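Side-chain contacts in protein angel homolog 2 (Homo sapiens, PDB 6RW0), which acts as a 2',3'-cyclic phosphatase of the CCR4/nocturin family and probably binds the 3' untranslated regions of mRNA: residues A[84-89]-A[112-117]; A[92-97]-A[120-125]; A[204-209]-A[265-270]; A[401-404]-A[408-411]. All coordinates share one frame; numbering follows the deposited sequence.

How the interactions relate
Following the chain from the N terminus, interactions 1 and 2 come first, and they cross: segments 84-89 and 92-97 on helix 82-96 meet 112-117 and 120-125 in the same order. Both span a helix-strand-helix unit containing strand 100-107, so the two helices are joined along one flank, with interaction 2 reaching strand 124-130 at the sheet edge. Interaction 3 follows in series on the opposite side of the chain's centre, tying helix 203-220 to the long loop after strand 253-255. Interaction 4 closes a short loop behind helix 400-405. It touches interaction 1 where Phe-84 packs on Asn-411, 4.2 Å between CE1 and O, which brings this late loop against helix 82-96.

Interaction 1 of 4, residues A[84-89]-A[112-117]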
loop_
_atom_site.group_PDB
_atom_site.type_symbol
_atom_site.label_atom_id
_atom_site.label_comp_id
_atom_site.label_asym_id
_atom_site.label_seq_id
_atom_site.Cartn_x
_atom_site.Cartn_y
_atom_site.Cartn_z
ATOM N N PHE A 84 23.508 6.375 -4.971
ATOM C CA PHE A 84 23.398 5.261 -5.907
ATOM C C PHE A 84 21.933 4.892 -6.151
ATOM O O PHE A 84 21.503 4.712 -7.298
ATOM C CB PHE A 84 24.169 4.043 -5.357
ATOM C CG PHE A 84 24.247 2.896 -6.323
ATOM C CD1 PHE A 84 23.225 1.962 -6.404
ATOM C CD2 PHE A 84 25.331 2.764 -7.167
ATOM C CE1 PHE A 84 23.279 0.918 -7.312
ATOM C CE2 PHE A 84 25.394 1.717 -8.075
ATOM C CZ PHE A 84 24.359 0.798 -8.150
ATOM N N ARG A 85 21.146 4.806 -5.084
ATOM C CA ARG A 85 19.794 4.273 -5.202
ATOM C C ARG A 85 18.843 5.238 -5.896
ATOM O O ARG A 85 18.012 4.812 -6.705
ATOM C CB ARG A 85 19.248 3.915 -3.818
ATOM C CG ARG A 85 20.057 2.843 -3.109
ATOM C CD ARG A 85 19.292 2.223 -1.947
ATOM N NE ARG A 85 18.822 3.179 -0.944
ATOM C CZ ARG A 85 17.544 3.453 -0.673
ATOM N NH1 ARG A 85 16.547 2.887 -1.340
ATOM N NH2 ARG A 85 17.256 4.323 0.281
ATOM N N PHE A 86 18.889 6.523 -5.552
ATOM C CA PHE A 86 17.886 7.431 -6.096
ATOM C C PHE A 86 17.927 7.503 -7.618
ATOM O O PHE A 86 16.858 7.451 -8.250
ATOM C CB PHE A 86 17.980 8.819 -5.469
ATOM C CG PHE A 86 17.046 9.796 -6.109
ATOM C CD1 PHE A 86 15.677 9.617 -6.019
ATOM C CD2 PHE A 86 17.532 10.854 -6.849
ATOM C CE1 PHE A 86 14.805 10.509 -6.636
ATOM C CE2 PHE A 86 16.665 11.739 -7.460
ATOM C CZ PHE A 86 15.305 11.562 -7.354
ATOM N N PRO A 87 19.086 7.623 -8.273
ATOM C CA PRO A 87 19.058 7.606 -9.745
ATOM C C PRO A 87 18.411 6.363 -10.326
ATOM O O PRO A 87 17.722 6.452 -11.350
ATOM C CB PRO A 87 20.537 7.743 -10.133
ATOM C CG PRO A 87 21.163 8.439 -8.971
ATOM C CD PRO A 87 20.429 7.932 -7.747
ATOM N N ASN A 88 18.616 5.199 -9.706
ATOM C CA ASN A 88 17.967 3.982 -10.184
ATOM C C ASN A 88 16.454 4.043 -10.001
ATOM O O ASN A 88 15.697 3.656 -10.900
ATOM C CB ASN A 88 18.520 2.778 -9.429
ATOM C CG ASN A 88 19.760 2.198 -10.067
ATOM O OD1 ASN A 88 20.153 2.575 -11.174
ATOM N ND2 ASN A 88 20.376 1.255 -9.375
ATOM N N ILE A 89 15.998 4.516 -8.841
ATOM C CA ILE A 89 14.564 4.602 -8.570
ATOM C C ILE A 89 13.905 5.577 -9.534
ATOM O O ILE A 89 12.841 5.293 -10.104
ATOM C CB ILE A 89 14.342 5.004 -7.102
ATOM C CG1 ILE A 89 14.753 3.856 -6.171
ATOM C CG2 ILE A 89 12.895 5.403 -6.871
ATOM C CD1 ILE A 89 15.064 4.287 -4.748
ATOM N N GLY A 112 12.001 16.719 -0.387
ATOM C CA GLY A 112 12.082 18.132 -0.712
ATOM C C GLY A 112 13.254 18.464 -1.618
ATOM O O GLY A 112 13.134 19.303 -2.516
ATOM N N ALA A 113 14.401 17.828 -1.390
ATOM C CA ALA A 113 15.620 18.199 -2.104
ATOM C C ALA A 113 15.667 17.626 -3.515
ATOM O O ALA A 113 16.217 18.265 -4.424
ATOM C CB ALA A 113 16.839 17.677 -1.339
ATOM N N GLU A 114 15.133 16.418 -3.705
ATOM C CA GLU A 114 15.375 15.660 -4.924
ATOM C C GLU A 114 14.148 14.946 -5.487
ATOM O O GLU A 114 13.888 15.026 -6.693
ATOM C CB GLU A 114 16.446 14.592 -4.687
ATOM C CG GLU A 114 17.719 15.036 -4.021
ATOM C CD GLU A 114 18.452 13.839 -3.491
ATOM O OE1 GLU A 114 19.201 13.223 -4.277
ATOM O OE2 GLU A 114 18.215 13.478 -2.316
ATOM N N ILE A 115 13.405 14.195 -4.679
ATOM C CA ILE A 115 12.288 13.382 -5.230
ATOM C C ILE A 115 11.159 14.255 -5.771
ATOM O O ILE A 115 10.802 14.082 -6.911
ATOM C CB ILE A 115 11.755 12.389 -4.184
ATOM C CG1 ILE A 115 12.866 11.522 -3.597
ATOM C CG2 ILE A 115 10.657 11.543 -4.792
ATOM C CD1 ILE A 115 12.433 10.739 -2.381
ATOM N N ARG A 116 10.644 15.187 -4.980
ATOM C CA ARG A 116 9.536 16.030 -5.466
ATOM C C ARG A 116 9.981 16.871 -6.673
ATOM O O ARG A 116 9.277 16.855 -7.635
ATOM C CB ARG A 116 8.977 16.899 -4.344
ATOM C CG ARG A 116 7.601 17.436 -4.684
ATOM C CD ARG A 116 7.063 18.354 -3.617
ATOM N NE ARG A 116 5.651 18.589 -3.823
ATOM C CZ ARG A 116 5.169 19.517 -4.617
ATOM N NH1 ARG A 116 5.998 20.318 -5.254
ATOM N NH2 ARG A 116 3.867 19.643 -4.770
ATOM N N PRO A 117 11.140 17.551 -6.695
ATOM C CA PRO A 117 11.502 18.309 -7.879
ATOM C C PRO A 117 11.638 17.402 -9.110
ATOM O O PRO A 117 11.231 17.778 -10.140
ATOM C CB PRO A 117 12.830 18.968 -7.501
ATOM C CG PRO A 117 12.800 19.022 -6.017
ATOM C CD PRO A 117 12.118 17.733 -5.631
#
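Helices 82-96 and 108-121 lie side by side at Phe-86 and Ile-115, whose CA atoms are 8.2 Å apart, each helix being kinked at a proline, Pro-87 in the first and Pro-117 in the second, whose N makes no bond to the turn before. A single ring does most of the bridging. With CG anti to the backbone N (chi1 174°), Phe-86 is carried across the gap to the backbone of the second helix, where it meets its neighbours obliquely. Its CE1 rests on CG1 of Ile-115 at 3.7 Å, while CZ comes within 3.8 Å of the carbonyl O of Glu-114. That carbonyl is not left to the ring alone, since it also accepts a hydrogen bond from Ser-118 OG.

Glu-114 slides past the ring in the opposing direction. Its CB sits 4.0 Å from Phe-86 CE2, and farther out its OE1 approaches Phe-86 CD2 at 3.9 Å, with the carboxylate plane turned 55° from the ring. The other oxygen, OE2, takes a hydrogen bond from Trp-82 NE1, and the Trp-82 ring itself meets Phe-86, the planes about 30° apart. Trp-82 thus touches both partners and probably steadies them.

Across the two segments the attraction is dispersion between ring, isoleucine and the aliphatic base of the glutamate. The directional polar bond between the helices is supplied by the carboxylate and the indole next door.

Interaction 2 of 4, residues A[92-97]-A[120-125]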
loop_
_atom_site.group_PDB
_atom_site.type_symbol
_atom_site.label_atom_id
_atom_site.label_comp_id
_atom_site.label_asym_id
_atom_site.label_seq_id
_atom_site.Cartn_x
_atom_site.Cartn_y
_atom_site.Cartn_z
ATOM N N GLU A 92 13.574 4.051 -12.994
ATOM C CA GLU A 92 12.451 3.123 -13.063
ATOM C C GLU A 92 11.133 3.869 -13.202
ATOM O O GLU A 92 10.258 3.479 -13.982
ATOM C CB GLU A 92 12.349 2.323 -11.771
ATOM C CG GLU A 92 13.217 1.164 -11.578
ATOM C CD GLU A 92 12.858 0.495 -10.268
ATOM O OE1 GLU A 92 13.202 1.050 -9.199
ATOM O OE2 GLU A 92 12.200 -0.564 -10.313
ATOM N N ILE A 93 10.937 4.903 -12.380
ATOM C CA ILE A 93 9.696 5.667 -12.441
ATOM C C ILE A 93 9.530 6.285 -13.821
ATOM O O ILE A 93 8.444 6.255 -14.408
ATOM C CB ILE A 93 9.658 6.717 -11.314
ATOM C CG1 ILE A 93 9.547 6.010 -9.959
ATOM C CG2 ILE A 93 8.518 7.682 -11.550
ATOM C CD1 ILE A 93 9.675 6.944 -8.740
ATOM N N LYS A 94 10.616 6.833 -14.369
ATOM C CA LYS A 94 10.560 7.425 -15.700
ATOM C C LYS A 94 10.243 6.373 -16.750
ATOM O O LYS A 94 9.467 6.619 -17.680
ATOM C CB LYS A 94 11.888 8.112 -16.010
ATOM C CG LYS A 94 11.885 8.833 -17.329
ATOM C CD LYS A 94 13.087 9.743 -17.489
ATOM C CE LYS A 94 13.059 10.391 -18.870
ATOM N NZ LYS A 94 13.505 11.811 -18.857
ATOM N N HIS A 95 10.819 5.181 -16.604
ATOM C CA HIS A 95 10.638 4.139 -17.600
ATOM C C HIS A 95 9.181 3.724 -17.721
ATOM O O HIS A 95 8.659 3.571 -18.833
ATOM C CB HIS A 95 11.480 2.938 -17.208
ATOM C CG HIS A 95 11.415 1.826 -18.192
ATOM N ND1 HIS A 95 10.742 0.651 -17.946
ATOM C CD2 HIS A 95 11.921 1.722 -19.442
ATOM C CE1 HIS A 95 10.865 -0.146 -18.994
ATOM N NE2 HIS A 95 11.566 0.485 -19.917
ATOM N N PHE A 96 8.512 3.508 -16.588
ATOM C CA PHE A 96 7.135 3.038 -16.625
ATOM C C PHE A 96 6.147 4.152 -16.903
ATOM O O PHE A 96 5.052 3.867 -17.397
ATOM C CB PHE A 96 6.809 2.268 -15.350
ATOM C CG PHE A 96 7.531 0.952 -15.273
ATOM C CD1 PHE A 96 7.265 -0.048 -16.190
ATOM C CD2 PHE A 96 8.500 0.737 -14.320
ATOM C CE1 PHE A 96 7.951 -1.252 -16.144
ATOM C CE2 PHE A 96 9.176 -0.464 -14.268
ATOM C CZ PHE A 96 8.901 -1.455 -15.180
ATOM N N ASP A 97 6.509 5.400 -16.616
ATOM C CA ASP A 97 5.683 6.554 -16.982
ATOM C C ASP A 97 4.228 6.366 -16.547
ATOM O O ASP A 97 3.287 6.637 -17.295
ATOM C CB ASP A 97 5.796 6.834 -18.486
ATOM C CG ASP A 97 5.205 8.177 -18.881
ATOM O OD1 ASP A 97 5.409 9.133 -18.110
ATOM O OD2 ASP A 97 4.582 8.283 -19.969
ATOM N N GLU A 120 8.125 16.381 -10.244
ATOM C CA GLU A 120 7.443 17.550 -10.880
ATOM C C GLU A 120 7.966 17.889 -12.325
ATOM O O GLU A 120 7.250 18.134 -13.405
ATOM C CB GLU A 120 7.501 18.788 -9.981
ATOM C CG GLU A 120 6.764 18.625 -8.656
ATOM C CD GLU A 120 5.299 19.035 -8.556
ATOM O OE1 GLU A 120 4.932 20.044 -9.168
ATOM O OE2 GLU A 120 4.543 18.361 -7.826
ATOM N N SER A 121 9.272 17.596 -12.495
ATOM C CA SER A 121 9.856 17.812 -13.814
ATOM C C SER A 121 9.310 16.823 -14.836
ATOM O O SER A 121 9.292 17.125 -16.035
ATOM C CB SER A 121 11.385 17.743 -13.749
ATOM O OG SER A 121 11.848 16.413 -13.606
ATOM N N LEU A 122 8.866 15.648 -14.389
ATOM C CA LEU A 122 8.284 14.630 -15.254
ATOM C C LEU A 122 6.793 14.845 -15.502
ATOM O O LEU A 122 6.178 14.049 -16.224
ATOM C CB LEU A 122 8.491 13.237 -14.648
ATOM C CG LEU A 122 9.923 12.725 -14.492
ATOM C CD1 LEU A 122 9.966 11.370 -13.802
ATOM C CD2 LEU A 122 10.599 12.664 -15.867
ATOM N N GLY A 123 6.173 15.881 -14.946
ATOM C CA GLY A 123 4.763 16.189 -15.200
ATOM C C GLY A 123 3.843 15.731 -14.090
ATOM O O GLY A 123 2.672 15.723 -14.319
ATOM N N TYR A 124 4.370 15.382 -12.927
ATOM C CA TYR A 124 3.519 14.924 -11.818
ATOM C C TYR A 124 3.216 16.055 -10.844
ATOM O O TYR A 124 4.073 16.853 -10.599
ATOM C CB TYR A 124 4.212 13.860 -10.973
ATOM C CG TYR A 124 4.375 12.533 -11.655
ATOM C CD1 TYR A 124 3.335 11.641 -11.735
ATOM C CD2 TYR A 124 5.571 12.196 -12.247
ATOM C CE1 TYR A 124 3.473 10.437 -12.384
ATOM C CE2 TYR A 124 5.730 10.993 -12.902
ATOM C CZ TYR A 124 4.680 10.108 -12.961
ATOM O OH TYR A 124 4.815 8.928 -13.604
ATOM N N HIS A 125 1.999 16.097 -10.342
ATOM C CA HIS A 125 1.649 16.902 -9.163
ATOM C C HIS A 125 1.826 15.945 -7.978
ATOM O O HIS A 125 1.271 14.901 -8.046
ATOM C CB HIS A 125 0.224 17.385 -9.241
ATOM C CG HIS A 125 -0.111 18.101 -7.998
ATOM N ND1 HIS A 125 0.393 19.318 -7.738
ATOM C CD2 HIS A 125 -0.742 17.719 -6.889
ATOM C CE1 HIS A 125 0.028 19.695 -6.559
ATOM N NE2 HIS A 125 -0.685 18.764 -6.068
HETATM O O HOH W 1 7.218 8.655 -14.973
#
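Leu-122, just past the end of helix 108-121, meets Lys-94 on helix 82-96 where their CA atoms approach to 7.6 Å. Its CD2 touches CD of the lysine at 4.2 Å, and the two side chains cross at about a right angle. Lys-94 has its CG anti to the backbone N (chi1 -176°), which lays the aliphatic part of the chain across the leucine.

Gly-123 then ends the helix in a Schellman motif: its phi is positive, 101°, and its N bonds back to Glu-120 O at 2.9 Å. This reversal turns the chain from helix into strand 124-130, the outermost strand of one sheet in the sandwich characteristic of DNase I-like enzymes, and Gly-123 already pairs with His-145 through the backbone.

Tyr-124 points back toward the first helix. Tyr-124 OH lies 3.9 Å from Asp-97 C. The same hydroxyl is 4.4 Å from Ile-93 CG2 and hydrogen-bonds to Ala-98 O. A water in the ring plane donates to Tyr-124 OH and to Ile-93 O, 2.8 Å in each case, so the hydroxyl is gripped from two partners and the end of helix 82-96 is linked to the sheet. Lys-144 makes a cation-pi contact with the Tyr-124 ring and a salt bridge to Asp-97 OD1, while Leu-101 of strand 100-107 packs against both Tyr-124 and Ile-93. His-125 continues the strand, bonding through its backbone to Phe-143.

Interaction 3 of 4, residues A[204-209]-A[265-270]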
loop_
_atom_site.group_PDB
_atom_site.type_symbol
_atom_site.label_atom_id
_atom_site.label_comp_id
_atom_site.label_asym_id
_atom_site.label_seq_id
_atom_site.Cartn_x
_atom_site.Cartn_y
_atom_site.Cartn_z
ATOM N N ASP A 204 -4.005 -6.016 16.211
ATOM C CA ASP A 204 -5.049 -5.111 16.729
ATOM C C ASP A 204 -4.782 -3.703 16.187
ATOM O O ASP A 204 -5.686 -3.095 15.692
ATOM C CB ASP A 204 -5.070 -5.136 18.259
ATOM C CG ASP A 204 -3.750 -4.886 18.964
ATOM O OD1 ASP A 204 -2.716 -5.169 18.405
ATOM O OD2 ASP A 204 -3.806 -4.415 20.063
ATOM N N ILE A 205 -3.553 -3.228 16.245
ATOM C CA ILE A 205 -3.232 -1.923 15.675
ATOM C C ILE A 205 -3.394 -1.945 14.163
ATOM O O ILE A 205 -3.980 -1.027 13.580
ATOM C CB ILE A 205 -1.836 -1.439 16.112
ATOM C CG1 ILE A 205 -1.764 -1.334 17.628
ATOM C CG2 ILE A 205 -1.561 -0.096 15.436
ATOM C CD1 ILE A 205 -0.400 -0.958 18.113
ATOM N N LYS A 206 -2.896 -2.994 13.499
ATOM C CA LYS A 206 -2.994 -3.062 12.043
ATOM C C LYS A 206 -4.438 -2.961 11.563
ATOM O O LYS A 206 -4.731 -2.232 10.608
ATOM C CB LYS A 206 -2.407 -4.367 11.521
ATOM C CG LYS A 206 -0.935 -4.416 11.326
ATOM C CD LYS A 206 -0.675 -5.527 10.302
ATOM C CE LYS A 206 0.715 -5.443 9.727
ATOM N NZ LYS A 206 1.753 -5.843 10.673
ATOM N N LEU A 207 -5.341 -3.766 12.148
ATOM C CA LEU A 207 -6.737 -3.746 11.710
ATOM C C LEU A 207 -7.381 -2.398 11.987
ATOM O O LEU A 207 -8.214 -1.932 11.199
ATOM C CB LEU A 207 -7.545 -4.853 12.391
ATOM C CG LEU A 207 -7.337 -6.224 11.757
ATOM C CD1 LEU A 207 -7.936 -7.293 12.645
ATOM C CD2 LEU A 207 -7.923 -6.298 10.362
ATOM N N THR A 208 -7.006 -1.744 13.086
ATOM C CA THR A 208 -7.591 -0.447 13.397
ATOM C C THR A 208 -7.078 0.620 12.435
ATOM O O THR A 208 -7.849 1.470 11.983
ATOM C CB THR A 208 -7.310 -0.077 14.853
ATOM O OG1 THR A 208 -7.781 -1.121 15.724
ATOM C CG2 THR A 208 -8.031 1.196 15.261
ATOM N N GLN A 209 -5.781 0.589 12.114
ATOM C CA GLN A 209 -5.239 1.484 11.093
ATOM C C GLN A 209 -5.948 1.279 9.763
ATOM O O GLN A 209 -6.358 2.239 9.103
ATOM C CB GLN A 209 -3.733 1.262 10.950
ATOM C CG GLN A 209 -2.940 1.666 12.182
ATOM C CD GLN A 209 -1.434 1.583 11.986
ATOM O OE1 GLN A 209 -0.947 0.920 11.073
ATOM N NE2 GLN A 209 -0.690 2.255 12.862
ATOM N N SER A 265 -1.878 -10.591 10.477
ATOM C CA SER A 265 -1.157 -10.201 9.272
ATOM C C SER A 265 -0.548 -11.371 8.520
ATOM O O SER A 265 -0.168 -11.208 7.354
ATOM C CB SER A 265 -0.003 -9.267 9.630
ATOM O OG SER A 265 0.981 -9.999 10.355
ATOM N N GLY A 266 -0.375 -12.506 9.178
ATOM C CA GLY A 266 0.240 -13.678 8.539
ATOM C C GLY A 266 1.748 -13.537 8.423
ATOM O O GLY A 266 2.364 -14.390 7.841
ATOM N N GLN A 267 2.347 -12.493 8.988
ATOM C CA GLN A 267 3.817 -12.305 8.958
ATOM C C GLN A 267 4.455 -13.312 9.905
ATOM O O GLN A 267 3.834 -13.636 10.833
ATOM C CB GLN A 267 4.244 -10.947 9.500
ATOM C CG GLN A 267 3.883 -9.755 8.630
ATOM C CD GLN A 267 3.884 -8.510 9.477
ATOM O OE1 GLN A 267 3.046 -8.342 10.334
ATOM N NE2 GLN A 267 4.853 -7.651 9.255
ATOM N N GLU A 268 5.709 -13.654 9.720
ATOM C CA GLU A 268 6.399 -14.586 10.642
ATOM C C GLU A 268 6.280 -14.050 12.090
ATOM O O GLU A 268 6.706 -12.939 12.355
ATOM C CB GLU A 268 7.857 -14.734 10.214
ATOM C CG GLU A 268 8.449 -16.091 10.513
ATOM C CD GLU A 268 9.912 -16.201 10.125
ATOM O OE1 GLU A 268 10.299 -15.567 9.137
ATOM O OE2 GLU A 268 10.658 -16.902 10.822
ATOM N N GLN A 269 5.754 -14.886 12.969
ATOM C CA GLN A 269 5.428 -14.628 14.386
ATOM C C GLN A 269 5.678 -15.910 15.196
ATOM O O GLN A 269 5.789 -16.954 14.577
ATOM C CB GLN A 269 3.948 -14.220 14.383
ATOM C CG GLN A 269 3.006 -15.341 13.911
ATOM C CD GLN A 269 3.074 -15.829 12.475
ATOM O OE1 GLN A 269 3.906 -16.648 12.057
ATOM N NE2 GLN A 269 2.055 -15.480 11.730
ATOM N N SER A 270 5.812 -15.819 16.520
ATOM C CA SER A 270 5.945 -17.002 17.416
ATOM C C SER A 270 4.664 -17.846 17.380
ATOM O O SER A 270 4.751 -19.030 17.635
ATOM C CB SER A 270 6.277 -16.618 18.839
ATOM O OG SER A 270 5.190 -15.943 19.448
#
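Lys-206 of helix 203-220 reaches Gln-267 in the long loop after strand 253-255, its NZ donating to OE1 at 2.8 Å. The ammonium stands above the carbonyl plane, 36° out of it, rather than on a lone pair. On its way the lysine runs over Ser-265, with CD and CE each 3.9 Å from Ser-265 CB, and a bend at chi4 (72°) turns the ammonium at its end to the amide.

A lone pair of the same OE1, in the plane, receives Ser-265 OG at 2.6 Å. Two donors thus fix the amide oxygen, and the NE2 end is held by Tyr-198 O. Lys-206 NZ also donates to Leu-197 O and Tyr-198 O, so a buried positive charge is probably stabilised by a set of three carbonyl-type oxygens. Behind this first shell, Leu-245 of helix 244-251 packs on Lys-206, and Ser-265 is tied through its backbone to Val-240. The Gln-267 side chain lies about 10 Å from the bound magnesium ion.

Within the loop, Gln-267 N donates to Ser-265 OG at 3.2 Å and a nearly straight 166°. With Gly-266 at positive phi between them, this bond makes an ST turn.

Interaction 4 of 4, residues A[401-404]-A[408-411]; sequences QDLW and GLPN
Leu-403 and Trp-404, at the end of helix 400-405, receive the chain as it returns at Gly-408 and Leu-409. Leu-403 contributes twice. Its carbonyl O accepts from Gly-408 N at 2.8 Å, the N-H...O angle being 151° and the donor standing tilted from the carbonyl plane. Its side chain meets Leu-409 diagonally through both methyls, CD1 at 3.9 Å from Leu-409 CD1 and CD2 at 4.0 Å from Leu-409 CG.

Trp-404 starts out away from the loop, but with CG anti to the carbonyl carbon (chi1 -76°) its indole swings back over Gly-408. The glycine CA sits above one face of the six-membered ring, 4.0 Å from the centroid and 26° off the normal, a CH-pi contact offset toward the rim. With no side chain between them, CE3 also comes to 3.5 Å from Gly-408 N. The turn is braced farther on by Asn-411, whose ND2 donates to Gly-408 O at 3.0 Å and whose OD1 accepts from the N atoms of Asn-413 and Asn-414.

Around the contact, His-74 meets the Trp-404 ring edge-to-face and donates to Leu-409 O. Strand 354-356 lies alongside: Cys-355 pairs with the Leu-409 backbone and touches both helix side chains, fastening helix 400-405 and its following loop to that strand.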
loop_
_atom_site.group_PDB
_atom_site.type_symbol
_atom_site.label_atom_id
_atom_site.label_comp_id
_atom_site.label_asym_id
_atom_site.label_seq_id
_atom_site.Cartn_x
_atom_site.Cartn_y
_atom_site.Cartn_z
ATOM N N GLN A 401 13.068 -17.166 -5.184
ATOM C CA GLN A 401 14.247 -17.771 -5.842
ATOM C C GLN A 401 14.765 -16.832 -6.932
ATOM O O GLN A 401 15.957 -16.679 -7.031
ATOM C CB GLN A 401 13.913 -19.142 -6.415
ATOM C CG GLN A 401 15.138 -19.828 -6.991
ATOM C CD GLN A 401 14.871 -21.135 -7.690
ATOM O OE1 GLN A 401 13.737 -21.547 -7.890
ATOM N NE2 GLN A 401 15.938 -21.795 -8.087
ATOM N N ASP A 402 13.882 -16.197 -7.687
ATOM C CA ASP A 402 14.304 -15.251 -8.742
ATOM C C ASP A 402 15.108 -14.126 -8.094
ATOM O O ASP A 402 16.101 -13.752 -8.604
ATOM C CB ASP A 402 13.111 -14.564 -9.412
ATOM C CG ASP A 402 12.299 -15.406 -10.371
ATOM O OD1 ASP A 402 12.854 -16.357 -10.904
ATOM O OD2 ASP A 402 11.102 -15.109 -10.531
ATOM N N LEU A 403 14.624 -13.586 -6.990
ATOM C CA LEU A 403 15.298 -12.450 -6.328
ATOM C C LEU A 403 16.634 -12.872 -5.715
ATOM O O LEU A 403 17.536 -12.082 -5.740
ATOM C CB LEU A 403 14.329 -11.793 -5.349
ATOM C CG LEU A 403 13.245 -10.976 -6.042
ATOM C CD1 LEU A 403 12.262 -10.444 -5.027
ATOM C CD2 LEU A 403 13.845 -9.843 -6.844
ATOM N N TRP A 404 16.733 -14.066 -5.148
ATOM C CA TRP A 404 18.052 -14.473 -4.651
ATOM C C TRP A 404 19.025 -14.783 -5.786
ATOM O O TRP A 404 20.241 -14.697 -5.582
ATOM C CB TRP A 404 17.962 -15.606 -3.614
ATOM C CG TRP A 404 17.508 -15.043 -2.293
ATOM C CD1 TRP A 404 16.335 -15.306 -1.638
ATOM C CD2 TRP A 404 18.194 -14.063 -1.505
ATOM N NE1 TRP A 404 16.259 -14.558 -0.486
ATOM C CE2 TRP A 404 17.388 -13.789 -0.380
ATOM C CE3 TRP A 404 19.423 -13.402 -1.632
ATOM C CZ2 TRP A 404 17.768 -12.882 0.608
ATOM C CZ3 TRP A 404 19.795 -12.491 -0.646
ATOM C CH2 TRP A 404 18.966 -12.242 0.455
ATOM N N GLY A 408 19.378 -10.816 -4.025
ATOM C CA GLY A 408 18.467 -10.131 -3.137
ATOM C C GLY A 408 18.291 -8.666 -3.482
ATOM O O GLY A 408 18.776 -8.156 -4.497
ATOM N N LEU A 409 17.533 -8.010 -2.607
ATOM C CA LEU A 409 17.136 -6.604 -2.792
ATOM C C LEU A 409 17.605 -5.762 -1.590
ATOM O O LEU A 409 17.665 -6.315 -0.512
ATOM C CB LEU A 409 15.625 -6.494 -2.907
ATOM C CG LEU A 409 15.021 -7.058 -4.180
ATOM C CD1 LEU A 409 13.529 -6.815 -4.187
ATOM C CD2 LEU A 409 15.678 -6.462 -5.407
ATOM N N PRO A 410 18.041 -4.487 -1.710
ATOM C CA PRO A 410 18.428 -3.815 -2.952
ATOM C C PRO A 410 19.690 -4.463 -3.553
ATOM O O PRO A 410 20.389 -5.191 -2.939
ATOM C CB PRO A 410 18.665 -2.353 -2.591
ATOM C CG PRO A 410 19.005 -2.408 -1.140
ATOM C CD PRO A 410 18.257 -3.595 -0.588
ATOM N N ASN A 411 19.887 -4.207 -4.823
ATOM C CA ASN A 411 21.065 -4.726 -5.552
ATOM C C ASN A 411 21.556 -3.617 -6.482
ATOM O O ASN A 411 21.069 -2.507 -6.422
ATOM C CB ASN A 411 20.752 -6.087 -6.176
ATOM C CG ASN A 411 19.715 -6.030 -7.268
ATOM O OD1 ASN A 411 19.736 -5.130 -8.071
ATOM N ND2 ASN A 411 18.819 -6.995 -7.283
#